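Local coordinates for protein leucyl-trna synthetase (Plasmodium falciparum, PDB 5FOC) that probably charges leucine tRNA with leucine at the expense of ATP and, through the editing domain that forms this chain, probably deacylates wrongly charged tRNA, at residues L269-K274 against S318-V323; K274-Y279 against L285-L290; D261-Y266 against Y310-E315. The protein carries 2 engineered substitutions. All blocks are in the same frame, centred on the assembly; numbering follows the deposited sequence.

Overall arrangement
From the mixed sheet the chain leaves strand 254-257 and enters helix 263-274. The start of this helix meets helix 307-314 in contact 3. Its last turns meet the loop 318-323 in contact 1. Each contact closes a loop with 43 residues between its segments. The two loops cross, because their segments alternate along the chain. Contact 2 is a local closure nested inside both, where the loop 285-290 folds back on the start of helix 276-282. Contacts 1 and 2 share Lys274, and Arg273 NE bonds to Leu290 O. Together the three contacts tie helices 263-274, 276-282 and 307-314 to two loops, with strand 238-242 packing beside contacts 1 and 2.

Contact 1 (L269-K274 against S318-V323); sequences LEDIRK and SSYKDV
Asp271 carries this contact almost alone, its carboxylate spanning Ser318 and Tyr320 of the loop with one direct bond and one through water. OD2 accepts the backbone N of Tyr320 at 2.9 Å. The donor comes from the syn side, 31° out of the carboxylate plane, and the bond is fairly straight at 162°. The other oxygen works through a bound water. That water donates to Asp271 OD1 at 2.6 Å and to Ser318 O at 2.7 Å. The carboxylate thus grips the loop at a backbone N-H and, indirectly, at a backbone C=O.

The CG of Asp271 lies anti to its own carbonyl carbon, which sets OD2 before Tyr320 N. OD2 also touches Ser319 CB at 3.4 Å. It lies at the edge of the Tyr320 ring, near the ring plane, with CD1 at 3.3 Å. The planes of carboxylate and ring are 56° apart.

The loop is held from within. Ser319 to Asp322 form a type I beta turn. Ser319 OG accepts from Lys321 N, which makes an ST turn. Ser318 N donates to the anti lone pair of Asp322 OD2. Over one face of the Tyr320 ring lies Lys321 CG, near the ring centre. Lys321 NZ is 5.7 Å from Asp271 OD2, so its charge may favour the ionised acid without a direct contact.

Tyr320 OH is hydrogen-bonded to Thr244 OG1. The Tyr320 side chain lies where two helices meet, packing on Ala267 and Cys268 of helix 263-274 and on Tyr279 of helix 276-282. Leu269 and Ile272 of helix 263-274 rest on Leu241, which belongs to strand 238-242 of the mixed sheet.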
loop_
_atom_site.group_PDB
_atom_site.type_symbol
_atom_site.label_atom_id
_atom_site.label_comp_id
_atom_site.label_asym_id
_atom_site.label_seq_id
_atom_site.Cartn_x
_atom_site.Cartn_y
_atom_site.Cartn_z
ATOM N N LEU A 269 -9.637 -9.976 6.091
ATOM C CA LEU A 269 -8.808 -11.177 6.160
ATOM C C LEU A 269 -9.654 -12.401 6.539
ATOM O O LEU A 269 -9.508 -13.475 5.916
ATOM C CB LEU A 269 -7.604 -10.956 7.091
ATOM C CG LEU A 269 -6.647 -12.161 7.253
ATOM C CD1 LEU A 269 -6.120 -12.689 5.903
ATOM C CD2 LEU A 269 -5.514 -11.761 8.209
ATOM N N GLU A 270 -10.553 -12.258 7.498
ATOM C CA GLU A 270 -11.473 -13.319 7.894
ATOM C C GLU A 270 -12.389 -13.778 6.744
ATOM O O GLU A 270 -12.611 -14.957 6.598
ATOM C CB GLU A 270 -12.271 -12.892 9.131
ATOM C CG GLU A 270 -13.340 -13.860 9.614
ATOM C CD GLU A 270 -12.827 -15.094 10.336
ATOM O OE1 GLU A 270 -11.597 -15.322 10.419
ATOM O OE2 GLU A 270 -13.694 -15.857 10.828
ATOM N N ASP A 271 -12.891 -12.849 5.915
ATOM C CA ASP A 271 -13.739 -13.203 4.761
ATOM C C ASP A 271 -12.919 -13.967 3.729
ATOM O O ASP A 271 -13.372 -14.960 3.153
ATOM C CB ASP A 271 -14.371 -11.950 4.119
ATOM C CG ASP A 271 -15.624 -11.483 4.832
ATOM O OD1 ASP A 271 -16.160 -12.158 5.709
ATOM O OD2 ASP A 271 -16.063 -10.348 4.555
ATOM N N ILE A 272 -11.686 -13.520 3.507
ATOM C CA ILE A 272 -10.795 -14.218 2.572
ATOM C C ILE A 272 -10.522 -15.636 3.015
ATOM O O ILE A 272 -10.599 -16.592 2.213
ATOM C CB ILE A 272 -9.497 -13.416 2.342
ATOM C CG1 ILE A 272 -9.836 -12.117 1.591
ATOM C CG2 ILE A 272 -8.485 -14.193 1.512
ATOM C CD1 ILE A 272 -8.725 -11.113 1.519
ATOM N N ARG A 273 -10.216 -15.792 4.294
ATOM C CA ARG A 273 -9.949 -17.095 4.883
ATOM C C ARG A 273 -11.174 -17.989 4.786
ATOM O O ARG A 273 -11.100 -19.118 4.319
ATOM C CB ARG A 273 -9.518 -16.959 6.332
ATOM C CG ARG A 273 -8.110 -16.411 6.455
ATOM C CD ARG A 273 -7.719 -16.185 7.889
ATOM N NE ARG A 273 -6.303 -15.909 7.977
ATOM C CZ ARG A 273 -5.661 -15.390 9.023
ATOM N NH1 ARG A 273 -6.301 -15.002 10.111
ATOM N NH2 ARG A 273 -4.345 -15.206 8.961
ATOM N N LYS A 274 -12.314 -17.471 5.190
ATOM C CA LYS A 274 -13.578 -18.203 5.155
ATOM C C LYS A 274 -13.980 -18.652 3.745
ATOM O O LYS A 274 -14.549 -19.710 3.580
ATOM C CB LYS A 274 -14.647 -17.265 5.730
ATOM C CG LYS A 274 -16.052 -17.799 5.848
ATOM C CD LYS A 274 -16.982 -16.738 6.437
ATOM C CE LYS A 274 -16.605 -16.311 7.855
ATOM N NZ LYS A 274 -17.651 -15.380 8.371
ATOM N N SER A 318 -20.575 -8.654 10.224
ATOM C CA SER A 318 -20.976 -9.786 9.387
ATOM C C SER A 318 -20.051 -10.084 8.231
ATOM O O SER A 318 -20.024 -11.214 7.780
ATOM C CB SER A 318 -22.400 -9.584 8.887
ATOM O OG SER A 318 -23.235 -9.557 10.024
ATOM N N SER A 319 -19.323 -9.069 7.769
ATOM C CA SER A 319 -18.421 -9.144 6.642
ATOM C C SER A 319 -17.620 -7.834 6.587
ATOM O O SER A 319 -17.921 -6.857 7.316
ATOM C CB SER A 319 -19.170 -9.310 5.322
ATOM O OG SER A 319 -19.763 -8.052 4.950
ATOM N N TYR A 320 -16.623 -7.790 5.698
ATOM C CA TYR A 320 -15.800 -6.587 5.569
ATOM C C TYR A 320 -16.551 -5.496 4.827
ATOM O O TYR A 320 -16.075 -4.380 4.757
ATOM C CB TYR A 320 -14.416 -6.865 4.968
ATOM C CG TYR A 320 -14.312 -6.938 3.459
ATOM C CD1 TYR A 320 -14.425 -8.156 2.763
ATOM C CD2 TYR A 320 -13.955 -5.818 2.730
ATOM C CE1 TYR A 320 -14.308 -8.200 1.381
ATOM C CE2 TYR A 320 -13.832 -5.844 1.370
ATOM C CZ TYR A 320 -13.981 -7.051 0.688
ATOM O OH TYR A 320 -13.842 -7.038 -0.687
ATOM N N LYS A 321 -17.698 -5.845 4.256
ATOM C CA LYS A 321 -18.588 -4.875 3.613
ATOM C C LYS A 321 -19.819 -4.506 4.440
ATOM O O LYS A 321 -20.697 -3.780 3.948
ATOM C CB LYS A 321 -19.017 -5.437 2.255
ATOM C CG LYS A 321 -17.839 -5.625 1.299
ATOM C CD LYS A 321 -18.143 -6.577 0.149
ATOM C CE LYS A 321 -18.057 -8.014 0.613
ATOM N NZ LYS A 321 -18.255 -8.927 -0.534
ATOM N N ASP A 322 -19.859 -4.923 5.700
ATOM C CA ASP A 322 -20.905 -4.516 6.668
ATOM C C ASP A 322 -20.962 -2.980 6.767
ATOM O O ASP A 322 -19.951 -2.327 7.003
ATOM C CB ASP A 322 -20.573 -5.159 8.026
ATOM C CG ASP A 322 -21.725 -5.146 9.011
ATOM O OD1 ASP A 322 -22.417 -4.097 9.126
ATOM O OD2 ASP A 322 -21.927 -6.178 9.706
ATOM N N VAL A 323 -22.157 -2.404 6.596
ATOM C CA VAL A 323 -22.344 -0.946 6.695
ATOM C C VAL A 323 -21.959 -0.352 8.041
ATOM O O VAL A 323 -21.684 0.856 8.132
ATOM C CB VAL A 323 -23.804 -0.521 6.373
ATOM C CG1 VAL A 323 -24.165 -0.878 4.947
ATOM C CG2 VAL A 323 -24.813 -1.055 7.397
HETATM O O HOH W 1 -18.655 -12.630 5.974
#

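Contact 2 (K274-Y279 against L285-L290); sequences KKKNYY and LKEEQL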
loop_
_atom_site.group_PDB
_atom_site.type_symbol
_atom_site.label_atom_id
_atom_site.label_comp_id
_atom_site.label_asym_id
_atom_site.label_seq_id
_atom_site.Cartn_x
_atom_site.Cartn_y
_atom_site.Cartn_z
ATOM N N LYS A 274 -12.314 -17.471 5.190
ATOM C CA LYS A 274 -13.578 -18.203 5.155
ATOM C C LYS A 274 -13.980 -18.652 3.745
ATOM O O LYS A 274 -14.549 -19.710 3.580
ATOM C CB LYS A 274 -14.647 -17.265 5.730
ATOM C CG LYS A 274 -16.052 -17.799 5.848
ATOM C CD LYS A 274 -16.982 -16.738 6.437
ATOM C CE LYS A 274 -16.605 -16.311 7.855
ATOM N NZ LYS A 274 -17.651 -15.380 8.371
ATOM N N LYS A 275 -13.702 -17.823 2.740
ATOM C CA LYS A 275 -14.105 -18.103 1.365
ATOM C C LYS A 275 -12.860 -18.346 0.534
ATOM O O LYS A 275 -12.765 -17.931 -0.608
ATOM C CB LYS A 275 -14.957 -16.950 0.822
ATOM C CG LYS A 275 -16.078 -16.548 1.788
ATOM C CD LYS A 275 -16.981 -15.431 1.279
ATOM C CE LYS A 275 -18.387 -15.949 0.975
ATOM N NZ LYS A 275 -19.342 -14.885 0.549
ATOM N N LYS A 276 -11.927 -19.096 1.122
ATOM C CA LYS A 276 -10.605 -19.333 0.527
ATOM C C LYS A 276 -10.694 -20.000 -0.849
ATOM O O LYS A 276 -9.920 -19.649 -1.730
ATOM C CB LYS A 276 -9.653 -20.078 1.503
ATOM C CG LYS A 276 -10.119 -21.414 2.082
ATOM C CD LYS A 276 -9.228 -21.807 3.265
ATOM C CE LYS A 276 -9.419 -23.255 3.710
ATOM N NZ LYS A 276 -8.285 -23.689 4.574
ATOM N N ASN A 277 -11.691 -20.863 -1.068
ATOM C CA ASN A 277 -11.934 -21.423 -2.408
ATOM C C ASN A 277 -12.289 -20.365 -3.461
ATOM O O ASN A 277 -11.719 -20.387 -4.557
ATOM C CB ASN A 277 -13.010 -22.515 -2.366
ATOM C CG ASN A 277 -12.586 -23.738 -1.556
ATOM O OD1 ASN A 277 -11.406 -24.079 -1.467
ATOM N ND2 ASN A 277 -13.556 -24.399 -0.961
ATOM N N TYR A 278 -13.201 -19.440 -3.140
ATOM C CA TYR A 278 -13.494 -18.314 -4.050
ATOM C C TYR A 278 -12.216 -17.533 -4.396
ATOM O O TYR A 278 -11.924 -17.264 -5.561
ATOM C CB TYR A 278 -14.589 -17.379 -3.494
ATOM C CG TYR A 278 -14.761 -16.067 -4.246
ATOM C CD1 TYR A 278 -15.637 -15.968 -5.344
ATOM C CD2 TYR A 278 -14.084 -14.908 -3.837
ATOM C CE1 TYR A 278 -15.817 -14.763 -6.015
ATOM C CE2 TYR A 278 -14.261 -13.699 -4.514
ATOM C CZ TYR A 278 -15.124 -13.634 -5.600
ATOM O OH TYR A 278 -15.295 -12.424 -6.258
ATOM N N TYR A 279 -11.449 -17.205 -3.367
ATOM C CA TYR A 279 -10.304 -16.315 -3.520
ATOM C C TYR A 279 -9.112 -16.956 -4.231
ATOM O O TYR A 279 -8.475 -16.327 -5.058
ATOM C CB TYR A 279 -9.913 -15.710 -2.170
ATOM C CG TYR A 279 -10.836 -14.543 -1.756
ATOM C CD1 TYR A 279 -10.681 -13.277 -2.301
ATOM C CD2 TYR A 279 -11.874 -14.739 -0.867
ATOM C CE1 TYR A 279 -11.541 -12.226 -1.947
ATOM C CE2 TYR A 279 -12.725 -13.705 -0.504
ATOM C CZ TYR A 279 -12.559 -12.448 -1.058
ATOM O OH TYR A 279 -13.376 -11.400 -0.674
ATOM N N LEU A 285 -3.652 -16.711 -5.702
ATOM C CA LEU A 285 -3.540 -16.928 -4.242
ATOM C C LEU A 285 -3.615 -18.413 -3.913
ATOM O O LEU A 285 -4.391 -19.139 -4.509
ATOM C CB LEU A 285 -4.659 -16.208 -3.444
ATOM C CG LEU A 285 -4.565 -14.707 -3.290
ATOM C CD1 LEU A 285 -5.854 -14.213 -2.631
ATOM C CD2 LEU A 285 -3.350 -14.336 -2.461
ATOM N N LYS A 286 -2.821 -18.833 -2.931
ATOM C CA LYS A 286 -2.865 -20.197 -2.413
ATOM C C LYS A 286 -3.157 -20.171 -0.939
ATOM O O LYS A 286 -2.724 -19.239 -0.250
ATOM C CB LYS A 286 -1.555 -20.944 -2.693
ATOM C CG LYS A 286 -1.202 -21.036 -4.177
ATOM C CD LYS A 286 0.292 -20.880 -4.448
ATOM C CE LYS A 286 0.782 -19.448 -4.235
ATOM N NZ LYS A 286 2.229 -19.305 -4.568
ATOM N N GLU A 287 -3.883 -21.193 -0.467
ATOM C CA GLU A 287 -4.269 -21.358 0.940
ATOM C C GLU A 287 -3.124 -21.054 1.888
ATOM O O GLU A 287 -3.307 -20.449 2.927
ATOM C CB GLU A 287 -4.665 -22.825 1.236
ATOM C CG GLU A 287 -5.963 -23.262 0.603
ATOM C CD GLU A 287 -6.685 -24.361 1.360
ATOM O OE1 GLU A 287 -6.076 -25.025 2.234
ATOM O OE2 GLU A 287 -7.880 -24.559 1.064
ATOM N N GLU A 288 -1.942 -21.558 1.557
ATOM C CA GLU A 288 -0.788 -21.388 2.435
ATOM C C GLU A 288 -0.312 -19.938 2.597
ATOM O O GLU A 288 0.445 -19.647 3.522
ATOM C CB GLU A 288 0.369 -22.268 1.967
ATOM C CG GLU A 288 0.846 -21.956 0.548
ATOM C CD GLU A 288 0.481 -23.055 -0.440
ATOM O OE1 GLU A 288 -0.712 -23.505 -0.451
ATOM O OE2 GLU A 288 1.388 -23.440 -1.219
ATOM N N GLN A 289 -0.724 -19.055 1.699
ATOM C CA GLN A 289 -0.408 -17.632 1.827
ATOM C C GLN A 289 -1.315 -16.915 2.800
ATOM O O GLN A 289 -0.988 -15.790 3.125
ATOM C CB GLN A 289 -0.513 -16.923 0.475
ATOM C CG GLN A 289 0.438 -17.453 -0.583
ATOM C CD GLN A 289 0.301 -16.725 -1.893
ATOM O OE1 GLN A 289 -0.614 -16.990 -2.653
ATOM N NE2 GLN A 289 1.215 -15.813 -2.173
ATOM N N LEU A 290 -2.388 -17.548 3.278
ATOM C CA LEU A 290 -3.413 -16.838 4.049
ATOM C C LEU A 290 -3.241 -17.001 5.546
ATOM O O LEU A 290 -4.145 -16.703 6.283
ATOM C CB LEU A 290 -4.797 -17.307 3.649
ATOM C CG LEU A 290 -5.098 -17.285 2.177
ATOM C CD1 LEU A 290 -6.489 -17.799 1.955
ATOM C CD2 LEU A 290 -4.993 -15.891 1.617
#
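Lys276 and Glu287 meet across the outer part of this contact. Lys276 NZ is 3.5 Å from Glu287 OE1, a salt bridge whose hydrogen bond is weak. The lysine chain runs obliquely over the acid, and its CE lies 3.3 Å from Glu287 OE2. Beyond CG both chains are extended, which lets them reach across to each other from the helix and the loop.

Deeper in, the contact turns apolar. Lys276 CB lies 3.9 Å from Leu290 CD1, and Leu285 CD1 is 4.4 Å from Tyr279 CB. Leu285 CB also approaches a polar atom, the backbone O of Tyr279, at 4.1 Å.

The next shell sets these groups in place. Gln289 folds back on its own loop: its OE1 takes the N-H of Lys286 at 2.9 Å, on a lone pair in the carbonyl plane. This bond probably steadies the 3-10 turn 287-289 that carries Glu287. The main chain of the loop is held by Tyr138 OH at Gln289 O and by Arg273 NE at Leu290 O. Leu285 and Leu290 also pack on Leu241 of strand 238-242, and Leu290 on Ile272.

The chemistry divides by depth. Leu285, Leu290 and Tyr279 CB form the buried part. The weak ion pair lies on the more exposed side, where it probably adds modest attraction rather than a rigid lock.

Contact 3 (D261-Y266 against Y310-E315); sequences DSTDDY and YYYEKE
Tyr266 and Tyr312 cross at about a right angle as side chains, with their ring planes 59° apart and centroids 5.0 Å apart. The CD2 and CE2 atoms of Tyr266 do the touching. CE2 comes to 3.5 Å from Tyr312 CD2, and Tyr266 CD2 sits 3.6 Å above the Tyr312 ring plane, offset toward the rim. Tyr312 thus offers a face. In both residues CG lies trans to the backbone N (chi1 -173° in Tyr266, -179° in Tyr312), and this throws each ring out from its helix toward the other.

Thr263 packs beside this pair, where the backbones come closest. Its CG2 lies at the edge of the Tyr312 ring, near the ring plane, and is 3.6 Å from Tyr312 N. Its OG1 packs on Tyr311 CB at 3.5 Å, the two side chains crossing nearly at right angles. The polar use of that hydroxyl lies one turn earlier on the facing helix, at Gly308 O, to which it is hydrogen-bonded. One small side chain therefore both packs against helix 307-314 and bonds to it.

Structurally this is helix-to-helix packing within the editing domain of a class I synthetase. The first turn of helix 263-274 meets the last turns of helix 307-314. Ser262 is the N-cap of the former. Just before it, Asp261 accepts from Ser296 OG and Cys297 N, while Asp265 OD2 reaches back to Val258 N. These bonds probably help to hold the start of the helix, and with it Thr263 and Tyr266.

Helix 325-339 lies against the same junction, where Leu332 touches both Thr263 and Tyr311.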
loop_
_atom_site.group_PDB
_atom_site.type_symbol
_atom_site.label_atom_id
_atom_site.label_comp_id
_atom_site.label_asym_id
_atom_site.label_seq_id
_atom_site.Cartn_x
_atom_site.Cartn_y
_atom_site.Cartn_z
ATOM N N ASP A 261 -5.069 -5.131 14.895
ATOM C CA ASP A 261 -5.364 -3.803 15.473
ATOM C C ASP A 261 -6.407 -3.008 14.743
ATOM O O ASP A 261 -6.746 -1.850 15.200
ATOM C CB ASP A 261 -4.088 -3.021 15.495
ATOM C CG ASP A 261 -3.038 -3.638 16.434
ATOM O OD1 ASP A 261 -3.415 -4.281 17.442
ATOM O OD2 ASP A 261 -1.842 -3.386 16.186
ATOM N N SER A 262 -6.977 -3.565 13.692
ATOM C CA SER A 262 -7.993 -2.899 12.885
ATOM C C SER A 262 -9.124 -3.858 12.598
ATOM O O SER A 262 -8.895 -4.959 12.095
ATOM C CB SER A 262 -7.419 -2.379 11.587
ATOM O OG SER A 262 -8.423 -2.201 10.606
ATOM N N THR A 263 -10.353 -3.468 12.935
ATOM C CA THR A 263 -11.509 -4.326 12.730
ATOM C C THR A 263 -11.829 -4.515 11.252
ATOM O O THR A 263 -12.244 -5.611 10.864
ATOM C CB THR A 263 -12.731 -3.828 13.507
ATOM O OG1 THR A 263 -12.408 -3.840 14.895
ATOM C CG2 THR A 263 -13.921 -4.711 13.277
ATOM N N ASP A 264 -11.624 -3.503 10.419
ATOM C CA ASP A 264 -11.911 -3.666 9.005
ATOM C C ASP A 264 -10.897 -4.638 8.389
ATOM O O ASP A 264 -11.295 -5.538 7.628
ATOM C CB ASP A 264 -11.982 -2.366 8.191
ATOM C CG ASP A 264 -10.837 -1.455 8.398
ATOM O OD1 ASP A 264 -10.178 -1.469 9.465
ATOM O OD2 ASP A 264 -10.607 -0.657 7.473
ATOM N N ASP A 265 -9.633 -4.501 8.795
ATOM C CA ASP A 265 -8.553 -5.394 8.283
ATOM C C ASP A 265 -8.847 -6.796 8.721
ATOM O O ASP A 265 -8.798 -7.730 7.911
ATOM C CB ASP A 265 -7.191 -4.960 8.831
ATOM C CG ASP A 265 -6.736 -3.597 8.282
ATOM O OD1 ASP A 265 -7.500 -3.013 7.439
ATOM O OD2 ASP A 265 -5.671 -3.090 8.676
ATOM N N TYR A 266 -9.169 -6.959 9.996
ATOM C CA TYR A 266 -9.552 -8.262 10.527
ATOM C C TYR A 266 -10.694 -8.881 9.728
ATOM O O TYR A 266 -10.672 -10.082 9.360
ATOM C CB TYR A 266 -9.959 -8.161 11.999
ATOM C CG TYR A 266 -10.190 -9.512 12.591
ATOM C CD1 TYR A 266 -9.123 -10.222 13.120
ATOM C CD2 TYR A 266 -11.435 -10.128 12.551
ATOM C CE1 TYR A 266 -9.303 -11.527 13.614
ATOM C CE2 TYR A 266 -11.621 -11.428 13.037
ATOM C CZ TYR A 266 -10.549 -12.122 13.576
ATOM O OH TYR A 266 -10.703 -13.399 14.070
ATOM N N TYR A 310 -11.551 -8.240 18.766
ATOM C CA TYR A 310 -12.473 -7.974 19.891
ATOM C C TYR A 310 -13.720 -7.182 19.431
ATOM O O TYR A 310 -14.823 -7.570 19.758
ATOM C CB TYR A 310 -11.767 -7.231 21.032
ATOM C CG TYR A 310 -12.664 -6.968 22.209
ATOM C CD1 TYR A 310 -12.803 -7.899 23.236
ATOM C CD2 TYR A 310 -13.389 -5.770 22.301
ATOM C CE1 TYR A 310 -13.653 -7.661 24.316
ATOM C CE2 TYR A 310 -14.219 -5.520 23.375
ATOM C CZ TYR A 310 -14.351 -6.471 24.373
ATOM O OH TYR A 310 -15.177 -6.193 25.439
ATOM N N TYR A 311 -13.531 -6.101 18.671
ATOM C CA TYR A 311 -14.685 -5.295 18.168
ATOM C C TYR A 311 -15.441 -5.936 16.999
ATOM O O TYR A 311 -16.652 -5.742 16.874
ATOM C CB TYR A 311 -14.290 -3.842 17.889
ATOM C CG TYR A 311 -14.070 -3.136 19.201
ATOM C CD1 TYR A 311 -15.167 -2.687 19.982
ATOM C CD2 TYR A 311 -12.797 -2.994 19.740
ATOM C CE1 TYR A 311 -14.973 -2.075 21.229
ATOM C CE2 TYR A 311 -12.595 -2.348 20.977
ATOM C CZ TYR A 311 -13.682 -1.910 21.731
ATOM O OH TYR A 311 -13.478 -1.287 22.964
ATOM N N TYR A 312 -14.734 -6.703 16.156
ATOM C CA TYR A 312 -15.387 -7.538 15.155
ATOM C C TYR A 312 -16.450 -8.425 15.816
ATOM O O TYR A 312 -17.608 -8.447 15.401
ATOM C CB TYR A 312 -14.348 -8.399 14.461
ATOM C CG TYR A 312 -14.860 -9.294 13.379
ATOM C CD1 TYR A 312 -15.156 -8.791 12.106
ATOM C CD2 TYR A 312 -15.031 -10.668 13.615
ATOM C CE1 TYR A 312 -15.614 -9.616 11.094
ATOM C CE2 TYR A 312 -15.495 -11.510 12.605
ATOM C CZ TYR A 312 -15.774 -10.979 11.347
ATOM O OH TYR A 312 -16.216 -11.786 10.357
ATOM N N GLU A 313 -16.047 -9.115 16.874
ATOM C CA GLU A 313 -16.922 -10.067 17.577
ATOM C C GLU A 313 -18.006 -9.406 18.408
ATOM O O GLU A 313 -19.163 -9.822 18.346
ATOM C CB GLU A 313 -16.099 -10.973 18.483
ATOM C CG GLU A 313 -15.174 -11.915 17.721
ATOM C CD GLU A 313 -14.295 -12.716 18.650
ATOM O OE1 GLU A 313 -14.117 -12.261 19.813
ATOM O OE2 GLU A 313 -13.777 -13.795 18.232
ATOM N N LYS A 314 -17.622 -8.397 19.193
ATOM C CA LYS A 314 -18.550 -7.723 20.095
ATOM C C LYS A 314 -19.620 -6.977 19.312
ATOM O O LYS A 314 -20.777 -7.019 19.716
ATOM C CB LYS A 314 -17.817 -6.757 21.022
ATOM C CG LYS A 314 -18.678 -6.089 22.077
ATOM C CD LYS A 314 -17.857 -5.051 22.809
ATOM C CE LYS A 314 -18.661 -4.321 23.860
ATOM N NZ LYS A 314 -17.734 -3.540 24.721
ATOM N N GLU A 315 -19.258 -6.317 18.202
ATOM C CA GLU A 315 -20.265 -5.562 17.401
ATOM C C GLU A 315 -20.967 -6.403 16.325
ATOM O O GLU A 315 -21.794 -5.882 15.551
ATOM C CB GLU A 315 -19.687 -4.294 16.769
ATOM C CG GLU A 315 -18.885 -3.371 17.675
ATOM C CD GLU A 315 -19.638 -2.823 18.866
ATOM O OE1 GLU A 315 -20.873 -2.651 18.790
ATOM O OE2 GLU A 315 -18.966 -2.536 19.888
#